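Local coordinates for protein beta subunit of photoactivated adenylyl cyclase (Beggiatoa sp. PS, PDB 5M2A) that makes cyclic AMP from ATP as a light-regulated adenylyl cyclase, its flavin-binding BLUF domain probably switching a cyclase domain on in blue light, at residues L44-L49 against S114-I119; R189-Y194 against D204-S209; R220-I225 against I249-G254. All blocks are in the same frame, centred on the assembly; numbering follows the deposited sequence. Where two conformers were deposited one is given.

Contact 1: residues L44-L49 against S114-I119; sequences LYLQGL and SLLQTI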
loop_
_atom_site.group_PDB
_atom_site.type_symbol
_atom_site.label_atom_id
_atom_site.label_comp_id
_atom_site.label_asym_id
_atom_site.label_seq_id
_atom_site.Cartn_x
_atom_site.Cartn_y
_atom_site.Cartn_z
ATOM N N LEU A 44 15.479 15.720 -19.832
ATOM C CA LEU A 44 15.787 14.447 -20.465
ATOM C C LEU A 44 14.491 13.726 -20.810
ATOM O O LEU A 44 13.507 13.800 -20.071
ATOM C CB LEU A 44 16.630 13.550 -19.548
ATOM C CG LEU A 44 18.155 13.654 -19.573
ATOM C CD1 LEU A 44 18.593 14.929 -18.919
ATOM C CD2 LEU A 44 18.774 12.461 -18.867
ATOM N N TYR A 45 14.486 13.024 -21.939
ATOM C CA TYR A 45 13.351 12.155 -22.209
ATOM C C TYR A 45 13.831 10.794 -22.684
ATOM O O TYR A 45 14.866 10.669 -23.345
ATOM C CB TYR A 45 12.338 12.771 -23.189
ATOM C CG TYR A 45 12.858 13.218 -24.528
ATOM C CD1 TYR A 45 13.579 14.399 -24.657
ATOM C CD2 TYR A 45 12.568 12.496 -25.675
ATOM C CE1 TYR A 45 14.030 14.825 -25.885
ATOM C CE2 TYR A 45 13.016 12.914 -26.911
ATOM C CZ TYR A 45 13.743 14.083 -27.010
ATOM O OH TYR A 45 14.189 14.505 -28.241
ATOM N N LEU A 46 13.065 9.772 -22.306
ATOM C CA LEU A 46 13.459 8.385 -22.520
ATOM C C LEU A 46 12.200 7.539 -22.482
ATOM O O LEU A 46 11.541 7.476 -21.440
ATOM C CB LEU A 46 14.454 7.925 -21.445
ATOM C CG LEU A 46 15.032 6.515 -21.597
ATOM C CD1 LEU A 46 15.830 6.396 -22.891
ATOM C CD2 LEU A 46 15.892 6.166 -20.402
ATOM N N GLN A 47 11.861 6.913 -23.608
ATOM C CA GLN A 47 10.769 5.941 -23.681
ATOM C C GLN A 47 9.484 6.501 -23.070
ATOM O O GLN A 47 8.928 5.964 -22.107
ATOM C CB GLN A 47 11.171 4.631 -22.997
ATOM C CG GLN A 47 12.488 4.062 -23.486
ATOM C CD GLN A 47 12.410 3.587 -24.914
ATOM O OE1 GLN A 47 11.557 2.768 -25.257
ATOM N NE2 GLN A 47 13.294 4.106 -25.763
ATOM N N GLY A 48 9.026 7.610 -23.641
ATOM C CA GLY A 48 7.760 8.184 -23.237
ATOM C C GLY A 48 7.745 8.824 -21.871
ATOM O O GLY A 48 6.666 9.085 -21.335
ATOM N N LEU A 49 8.911 9.087 -21.282
ATOM C CA LEU A 49 8.993 9.743 -19.987
ATOM C C LEU A 49 9.846 10.998 -20.098
ATOM O O LEU A 49 10.836 11.020 -20.830
ATOM C CB LEU A 49 9.571 8.798 -18.928
ATOM C CG LEU A 49 8.683 7.590 -18.610
ATOM C CD1 LEU A 49 9.309 6.707 -17.548
ATOM C CD2 LEU A 49 7.294 8.040 -18.187
ATOM N N SER A 114 20.012 2.113 -19.436
ATOM C CA SER A 114 19.127 0.981 -19.177
ATOM C C SER A 114 18.616 0.995 -17.742
ATOM O O SER A 114 17.414 0.817 -17.501
ATOM C CB SER A 114 19.860 -0.328 -19.469
ATOM O OG SER A 114 18.984 -1.438 -19.371
ATOM N N LEU A 115 19.515 1.206 -16.778
ATOM C CA LEU A 115 19.103 1.260 -15.376
ATOM C C LEU A 115 18.082 2.363 -15.144
ATOM O O LEU A 115 17.072 2.152 -14.460
ATOM C CB LEU A 115 20.329 1.457 -14.483
ATOM C CG LEU A 115 21.300 0.276 -14.499
ATOM C CD1 LEU A 115 22.627 0.668 -13.879
ATOM C CD2 LEU A 115 20.701 -0.908 -13.764
ATOM N N LEU A 116 18.314 3.545 -15.723
ATOM C CA LEU A 116 17.373 4.648 -15.535
ATOM C C LEU A 116 15.983 4.296 -16.056
ATOM O O LEU A 116 14.971 4.609 -15.413
ATOM C CB LEU A 116 17.900 5.913 -16.219
ATOM C CG LEU A 116 17.051 7.185 -16.125
ATOM C CD1 LEU A 116 16.983 7.688 -14.691
ATOM C CD2 LEU A 116 17.590 8.276 -17.061
ATOM N N GLN A 117 15.903 3.641 -17.213
ATOM C CA GLN A 117 14.589 3.289 -17.745
ATOM C C GLN A 117 13.923 2.218 -16.891
ATOM O O GLN A 117 12.724 2.302 -16.591
ATOM C CB GLN A 117 14.717 2.819 -19.193
ATOM C CG GLN A 117 13.394 2.433 -19.832
ATOM C CD GLN A 117 13.573 1.774 -21.183
ATOM O OE1 GLN A 117 14.684 1.698 -21.705
ATOM N NE2 GLN A 117 12.479 1.289 -21.755
ATOM N N THR A 118 14.686 1.201 -16.487
ATOM C CA THR A 118 14.132 0.128 -15.668
ATOM C C THR A 118 13.648 0.646 -14.321
ATOM O O THR A 118 12.530 0.331 -13.890
ATOM C CB THR A 118 15.178 -0.969 -15.480
ATOM O OG1 THR A 118 15.446 -1.589 -16.743
ATOM C CG2 THR A 118 14.687 -2.027 -14.496
ATOM N N ILE A 119 14.467 1.454 -13.644
ATOM C CA ILE A 119 14.106 1.901 -12.298
ATOM C C ILE A 119 12.952 2.893 -12.348
ATOM O O ILE A 119 12.071 2.887 -11.478
ATOM C CB ILE A 119 15.334 2.486 -11.573
ATOM C CG1 ILE A 119 15.024 2.741 -10.095
ATOM C CG2 ILE A 119 15.799 3.773 -12.222
ATOM C CD1 ILE A 119 14.930 1.488 -9.275
#
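Leu-46, whose side chain rests on Gln-117 of the helix, has both its backbone polar atoms tied to Leu-49: its N donates to Leu-49 O at 3.0 Å, and its O accepts from Leu-49 N at 3.1 Å. This pair of bonds closes a type I' turn, the standard two-residue link of a tight beta-hairpin. Gln-47 and Gly-48 fill the corner with positive phi, which glycine takes easily and Gln-47 adopts at 51°. With CG anti to the backbone N (chi1 -176°), Leu-46 sends CD2 to 3.7 Å from Gln-117 CB, the leucine lying roughly perpendicular to the glutamine stem. The same CD2 meets Leu-116 CD2 more loosely, at 4.3 Å. Gln-117 reaches out from the helix in an extended chain, and its CD lies 3.4 Å from CG of Gln-47, so the flat amide covers a methylene; the two amide planes are 32° apart. A long side chain with an aliphatic stem suits this partly exposed edge. Cut back to an alanine, Gln-117 would keep the CB that touches Leu-46, but the CB and CG of Gln-47 would probably lose their cover and the glutamine be freer to turn. Alongside, Leu-101 of a loop and Phe-51 of strand 49-55 each touch both Leu-46 and Leu-116, joining the BLUF sheet to helix 110-129, while Leu-115 packs on Phe-51 of the second subunit.

Contact 2: residues R189-Y194 against D204-S209; sequences RIISAY and DCVMAS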
loop_
_atom_site.group_PDB
_atom_site.type_symbol
_atom_site.label_atom_id
_atom_site.label_comp_id
_atom_site.label_asym_id
_atom_site.label_seq_id
_atom_site.Cartn_x
_atom_site.Cartn_y
_atom_site.Cartn_z
ATOM N N ARG A 189 -11.721 7.174 -8.384
ATOM C CA ARG A 189 -11.822 8.356 -9.231
ATOM C C ARG A 189 -12.616 9.458 -8.544
ATOM O O ARG A 189 -12.200 10.623 -8.522
ATOM C CB ARG A 189 -12.453 7.995 -10.582
ATOM C CG ARG A 189 -12.753 9.207 -11.451
ATOM C CD ARG A 189 -13.236 8.824 -12.846
ATOM N NE ARG A 189 -14.133 7.673 -12.831
ATOM C CZ ARG A 189 -15.447 7.746 -12.627
ATOM N NH1 ARG A 189 -16.036 8.924 -12.398
ATOM N NH2 ARG A 189 -16.175 6.632 -12.641
ATOM N N ILE A 190 -13.753 9.099 -7.957
ATOM C CA ILE A 190 -14.654 10.102 -7.412
ATOM C C ILE A 190 -14.100 10.670 -6.114
ATOM O O ILE A 190 -14.111 11.885 -5.916
ATOM C CB ILE A 190 -16.061 9.510 -7.232
ATOM C CG1 ILE A 190 -16.642 9.189 -8.623
ATOM C CG2 ILE A 190 -16.974 10.475 -6.475
ATOM C CD1 ILE A 190 -17.974 8.442 -8.590
ATOM N N ILE A 191 -13.619 9.800 -5.217
ATOM C CA ILE A 191 -12.971 10.263 -3.985
ATOM C C ILE A 191 -11.880 11.271 -4.325
ATOM O O ILE A 191 -11.779 12.343 -3.717
ATOM C CB ILE A 191 -12.394 9.066 -3.206
ATOM C CG1 ILE A 191 -13.526 8.201 -2.639
ATOM C CG2 ILE A 191 -11.423 9.554 -2.088
ATOM C CD1 ILE A 191 -13.073 6.836 -2.122
ATOM N N SER A 192 -11.032 10.928 -5.302
ATOM C CA SER A 192 -9.892 11.778 -5.641
ATOM C C SER A 192 -10.334 13.067 -6.326
ATOM O O SER A 192 -9.697 14.116 -6.162
ATOM C CB SER A 192 -8.917 11.003 -6.533
ATOM O OG SER A 192 -8.495 9.811 -5.881
ATOM N N ALA A 193 -11.422 13.011 -7.098
ATOM C CA ALA A 193 -11.948 14.222 -7.722
ATOM C C ALA A 193 -12.424 15.226 -6.682
ATOM O O ALA A 193 -12.324 16.440 -6.900
ATOM C CB ALA A 193 -13.095 13.875 -8.668
ATOM N N TYR A 194 -12.944 14.745 -5.556
ATOM C CA TYR A 194 -13.414 15.622 -4.497
ATOM C C TYR A 194 -12.318 15.962 -3.490
ATOM O O TYR A 194 -12.610 16.577 -2.463
ATOM C CB TYR A 194 -14.620 14.992 -3.779
ATOM C CG TYR A 194 -15.930 15.154 -4.528
ATOM C CD1 TYR A 194 -16.697 16.300 -4.379
ATOM C CD2 TYR A 194 -16.400 14.157 -5.380
ATOM C CE1 TYR A 194 -17.902 16.454 -5.057
ATOM C CE2 TYR A 194 -17.594 14.298 -6.048
ATOM C CZ TYR A 194 -18.343 15.444 -5.886
ATOM O OH TYR A 194 -19.529 15.589 -6.562
ATOM N N ASP A 204 -13.250 -6.075 -0.232
ATOM C CA ASP A 204 -14.023 -5.278 -1.175
ATOM C C ASP A 204 -14.275 -3.869 -0.669
ATOM O O ASP A 204 -15.052 -3.135 -1.282
ATOM C CB ASP A 204 -15.368 -5.952 -1.472
ATOM C CG ASP A 204 -16.227 -6.115 -0.220
ATOM O OD1 ASP A 204 -15.709 -6.632 0.787
ATOM O OD2 ASP A 204 -17.412 -5.706 -0.233
ATOM N N CYS A 205 -13.630 -3.477 0.423
ATOM C CA CYS A 205 -13.879 -2.196 1.074
ATOM C C CYS A 205 -12.865 -1.152 0.629
ATOM O O CYS A 205 -11.668 -1.437 0.536
ATOM C CB CYS A 205 -13.813 -2.319 2.605
ATOM S SG CYS A 205 -15.037 -3.379 3.400
ATOM N N VAL A 206 -13.347 0.064 0.380
ATOM C CA VAL A 206 -12.499 1.212 0.070
ATOM C C VAL A 206 -12.446 2.080 1.320
ATOM O O VAL A 206 -13.490 2.473 1.859
ATOM C CB VAL A 206 -13.025 2.027 -1.121
ATOM C CG1 VAL A 206 -12.121 3.248 -1.365
ATOM C CG2 VAL A 206 -13.140 1.160 -2.370
ATOM N N MET A 207 -11.238 2.380 1.785
ATOM C CA MET A 207 -11.040 3.261 2.923
ATOM C C MET A 207 -10.397 4.556 2.454
ATOM O O MET A 207 -9.402 4.527 1.726
ATOM C CB MET A 207 -10.157 2.600 3.981
ATOM C CG MET A 207 -9.861 3.504 5.174
ATOM S SD MET A 207 -8.707 2.704 6.322
ATOM C CE MET A 207 -8.585 3.938 7.623
ATOM N N ALA A 208 -10.946 5.688 2.886
ATOM C CA ALA A 208 -10.434 6.984 2.460
ATOM C C ALA A 208 -10.658 7.995 3.571
ATOM O O ALA A 208 -11.387 7.738 4.530
ATOM C CB ALA A 208 -11.088 7.461 1.160
ATOM N N SER A 209 -9.996 9.150 3.460
ATOM C CA SER A 209 -10.243 10.208 4.422
ATOM C C SER A 209 -10.438 11.533 3.700
ATOM O O SER A 209 -10.010 11.721 2.555
ATOM C CB SER A 209 -9.095 10.342 5.430
ATOM O OG SER A 209 -7.903 10.697 4.770
#
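Ile-191 stands over Ala-208 with 7.7 Å between their CA atoms, where the last turn of helix 173-193 lies against strand 205-211. The arrangement belongs to the catalytic domain of the class III nucleotide cyclases, in which helices cover one face of a central sheet. After this helix the chain forms strand 197-202 and returns antiparallel as strand 205-211, so the contact closes a short helix-hairpin unit. No hydrogen bond joins the two segments; the meeting is wholly apolar. Along the strand the side chains alternate: Val-206 and Ala-208 point toward the helix, Met-207 and Ser-209 away from it. Valine, branched at CB, is at home in a strand, and here it fills the space beneath the helix, where Tyr-183, Phe-184 and Cys-187 also touch it. Its CG1 is anti to the backbone N (chi1 178°) and meets CD1 of Ile-191 at 3.8 Å, the two side chains running alongside each other with opposite headings. Alanine, with one methyl, suits the spot directly below the isoleucine, where the helix comes close. The hairpin also carries Asp-204, which, with Asp-160 and Ile-161, makes up the magnesium site; its OD2 accepts a hydrogen bond from Ile-161 N, tying the turn to strand 150-161. Phe-157 of that strand touches Ile-191 as well. Both branches of Ile-191 meet the one methyl of Ala-208, whose CB lies 3.9 Å from CG2 and 3.9 Å from CD1.

Contact 3: residues R220-I225 against I249-G254; sequences RTSLDI and IGLSYG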
loop_
_atom_site.group_PDB
_atom_site.type_symbol
_atom_site.label_atom_id
_atom_site.label_comp_id
_atom_site.label_asym_id
_atom_site.label_seq_id
_atom_site.Cartn_x
_atom_site.Cartn_y
_atom_site.Cartn_z
ATOM N N ARG A 220 -21.086 14.374 -0.999
ATOM C CA ARG A 220 -21.228 14.364 -2.459
ATOM C C ARG A 220 -20.478 13.194 -3.085
ATOM O O ARG A 220 -20.968 12.564 -4.035
ATOM C CB ARG A 220 -20.727 15.693 -3.037
ATOM C CG ARG A 220 -21.578 16.859 -2.638
ATOM C CD ARG A 220 -20.999 18.201 -3.081
ATOM N NE ARG A 220 -21.946 19.257 -2.730
ATOM C CZ ARG A 220 -21.590 20.467 -2.312
ATOM N NH1 ARG A 220 -20.307 20.765 -2.191
ATOM N NH2 ARG A 220 -22.509 21.375 -2.009
ATOM N N THR A 221 -19.266 12.924 -2.605
ATOM C CA THR A 221 -18.550 11.728 -3.024
ATOM C C THR A 221 -19.426 10.492 -2.884
ATOM O O THR A 221 -19.578 9.702 -3.825
ATOM C CB THR A 221 -17.292 11.571 -2.175
ATOM O OG1 THR A 221 -16.350 12.589 -2.525
ATOM C CG2 THR A 221 -16.674 10.203 -2.404
ATOM N N SER A 222 -19.992 10.306 -1.695
ATOM C CA SER A 222 -20.795 9.121 -1.415
ATOM C C SER A 222 -21.998 9.034 -2.346
ATOM O O SER A 222 -22.320 7.961 -2.873
ATOM C CB SER A 222 -21.241 9.154 0.049
ATOM O OG SER A 222 -20.102 9.258 0.892
ATOM N N LEU A 223 -22.721 10.145 -2.511
ATOM C CA LEU A 223 -23.889 10.127 -3.393
ATOM C C LEU A 223 -23.487 9.903 -4.843
ATOM O O LEU A 223 -24.186 9.209 -5.591
ATOM C CB LEU A 223 -24.666 11.436 -3.255
ATOM C CG LEU A 223 -25.155 11.706 -1.838
ATOM C CD1 LEU A 223 -25.701 13.135 -1.735
ATOM C CD2 LEU A 223 -26.216 10.684 -1.450
ATOM N N ASP A 224 -22.369 10.489 -5.260
ATOM C CA ASP A 224 -21.911 10.291 -6.632
ATOM C C ASP A 224 -21.544 8.838 -6.886
ATOM O O ASP A 224 -21.824 8.301 -7.970
ATOM C CB ASP A 224 -20.719 11.207 -6.936
ATOM C CG ASP A 224 -21.141 12.643 -7.217
ATOM O OD1 ASP A 224 -22.346 12.951 -7.071
ATOM O OD2 ASP A 224 -20.268 13.463 -7.583
ATOM N N ILE A 225 -20.909 8.183 -5.909
ATOM C CA ILE A 225 -20.626 6.752 -6.023
ATOM C C ILE A 225 -21.916 5.973 -6.220
ATOM O O ILE A 225 -22.052 5.161 -7.149
ATOM C CB ILE A 225 -19.890 6.245 -4.771
ATOM C CG1 ILE A 225 -18.516 6.884 -4.651
ATOM C CG2 ILE A 225 -19.774 4.723 -4.807
ATOM C CD1 ILE A 225 -17.655 6.586 -5.784
ATOM N N ILE A 249 -22.249 2.938 2.439
ATOM C CA ILE A 249 -21.155 3.838 2.781
ATOM C C ILE A 249 -21.343 4.331 4.200
ATOM O O ILE A 249 -22.458 4.692 4.587
ATOM C CB ILE A 249 -21.055 5.021 1.798
ATOM C CG1 ILE A 249 -20.881 4.474 0.373
ATOM C CG2 ILE A 249 -19.893 5.941 2.170
ATOM C CD1 ILE A 249 -20.947 5.503 -0.742
ATOM N N GLY A 250 -20.260 4.339 4.968
ATOM C CA GLY A 250 -20.259 4.942 6.298
ATOM C C GLY A 250 -19.227 6.051 6.374
ATOM O O GLY A 250 -18.149 5.946 5.784
ATOM N N LEU A 251 -19.563 7.112 7.108
ATOM C CA LEU A 251 -18.630 8.207 7.338
ATOM C C LEU A 251 -18.568 8.524 8.819
ATOM O O LEU A 251 -19.595 8.541 9.507
ATOM C CB LEU A 251 -19.047 9.466 6.591
ATOM C CG LEU A 251 -19.401 9.391 5.110
ATOM C CD1 LEU A 251 -19.947 10.734 4.676
ATOM C CD2 LEU A 251 -18.185 9.018 4.282
ATOM N N SER A 252 -17.368 8.827 9.306
ATOM C CA SER A 252 -17.213 9.239 10.690
ATOM C C SER A 252 -16.286 10.443 10.721
ATOM O O SER A 252 -15.661 10.792 9.719
ATOM C CB SER A 252 -16.649 8.122 11.563
ATOM O OG SER A 252 -15.317 7.847 11.173
ATOM N N TYR A 253 -16.241 11.100 11.871
ATOM C CA TYR A 253 -15.385 12.263 12.055
ATOM C C TYR A 253 -14.728 12.180 13.420
ATOM O O TYR A 253 -15.404 11.915 14.420
ATOM C CB TYR A 253 -16.186 13.561 11.949
ATOM C CG TYR A 253 -15.360 14.792 12.235
ATOM C CD1 TYR A 253 -14.318 15.158 11.388
ATOM C CD2 TYR A 253 -15.617 15.585 13.338
ATOM C CE1 TYR A 253 -13.564 16.290 11.636
ATOM C CE2 TYR A 253 -14.864 16.724 13.593
ATOM C CZ TYR A 253 -13.837 17.062 12.740
ATOM O OH TYR A 253 -13.089 18.195 12.984
ATOM N N GLY A 254 -13.427 12.420 13.477
ATOM C CA GLY A 254 -12.798 12.417 14.781
ATOM C C GLY A 254 -11.307 12.604 14.664
ATOM O O GLY A 254 -10.762 12.801 13.571
#
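Ser-222 and Ile-249 make the closest meeting here: CD1 of Ile-249 comes within 3.5 Å of the backbone O of Ser-222 and 3.7 Å of its CB, while CG2 lies 3.6 Å from Ser-222 OG. Both branches of the isoleucine thus press on the serine from the strand side. Ile-249 CG1 is anti to the carbonyl carbon (chi1 -57°), and this points CD1 at the helix, between Ser-222 and Ile-225, whose CB is 4.2 Å away. Leu-251, two residues on and on the same face of the strand, brings CD2 to 3.9 Å from Ser-222 OG. A hydroxyl among so many methyls needs a partner, and it bonds to the O of Ala-218 one turn back; serine suits the place because it is small enough for the close approach and its hydroxyl is satisfied within its own helix. Further out, Leu-293 of strand 293-296 touches Ser-222, Ile-249 and Leu-251, and Ile-186 and Ile-190 of helix 173-193 flank Ile-225. Segments 220-225 and 249-254 run almost exactly antiparallel, at 177°, their axes 9.8 Å apart at closest approach, as expected of the helix-to-strand half of a split beta-alpha-beta unit in the ferredoxin-like core of class III cyclases.

Contact 1 joins the BLUF sheet to helix 110-129 and is partly exposed, whereas contacts 2 and 3 are buried in the cyclase domain; the centres of contacts 1 and 3 are 40 Å apart. Accordingly, contact 1 mixes leucines with glutamine stems at a hairpin tip, while the other two press small or branched side chains between helices and one shared sheet. Contact 2 is purely aliphatic, but contact 3 takes in a serine hydroxyl. These two follow each other in the chain and touch: Ile-190 packs on Ile-225, and Tyr-194 OH, 2.5 Å from Asp-224 OD2, probably forms a hydrogen bond there, joining the end of helix 173-193 to helix 215-235.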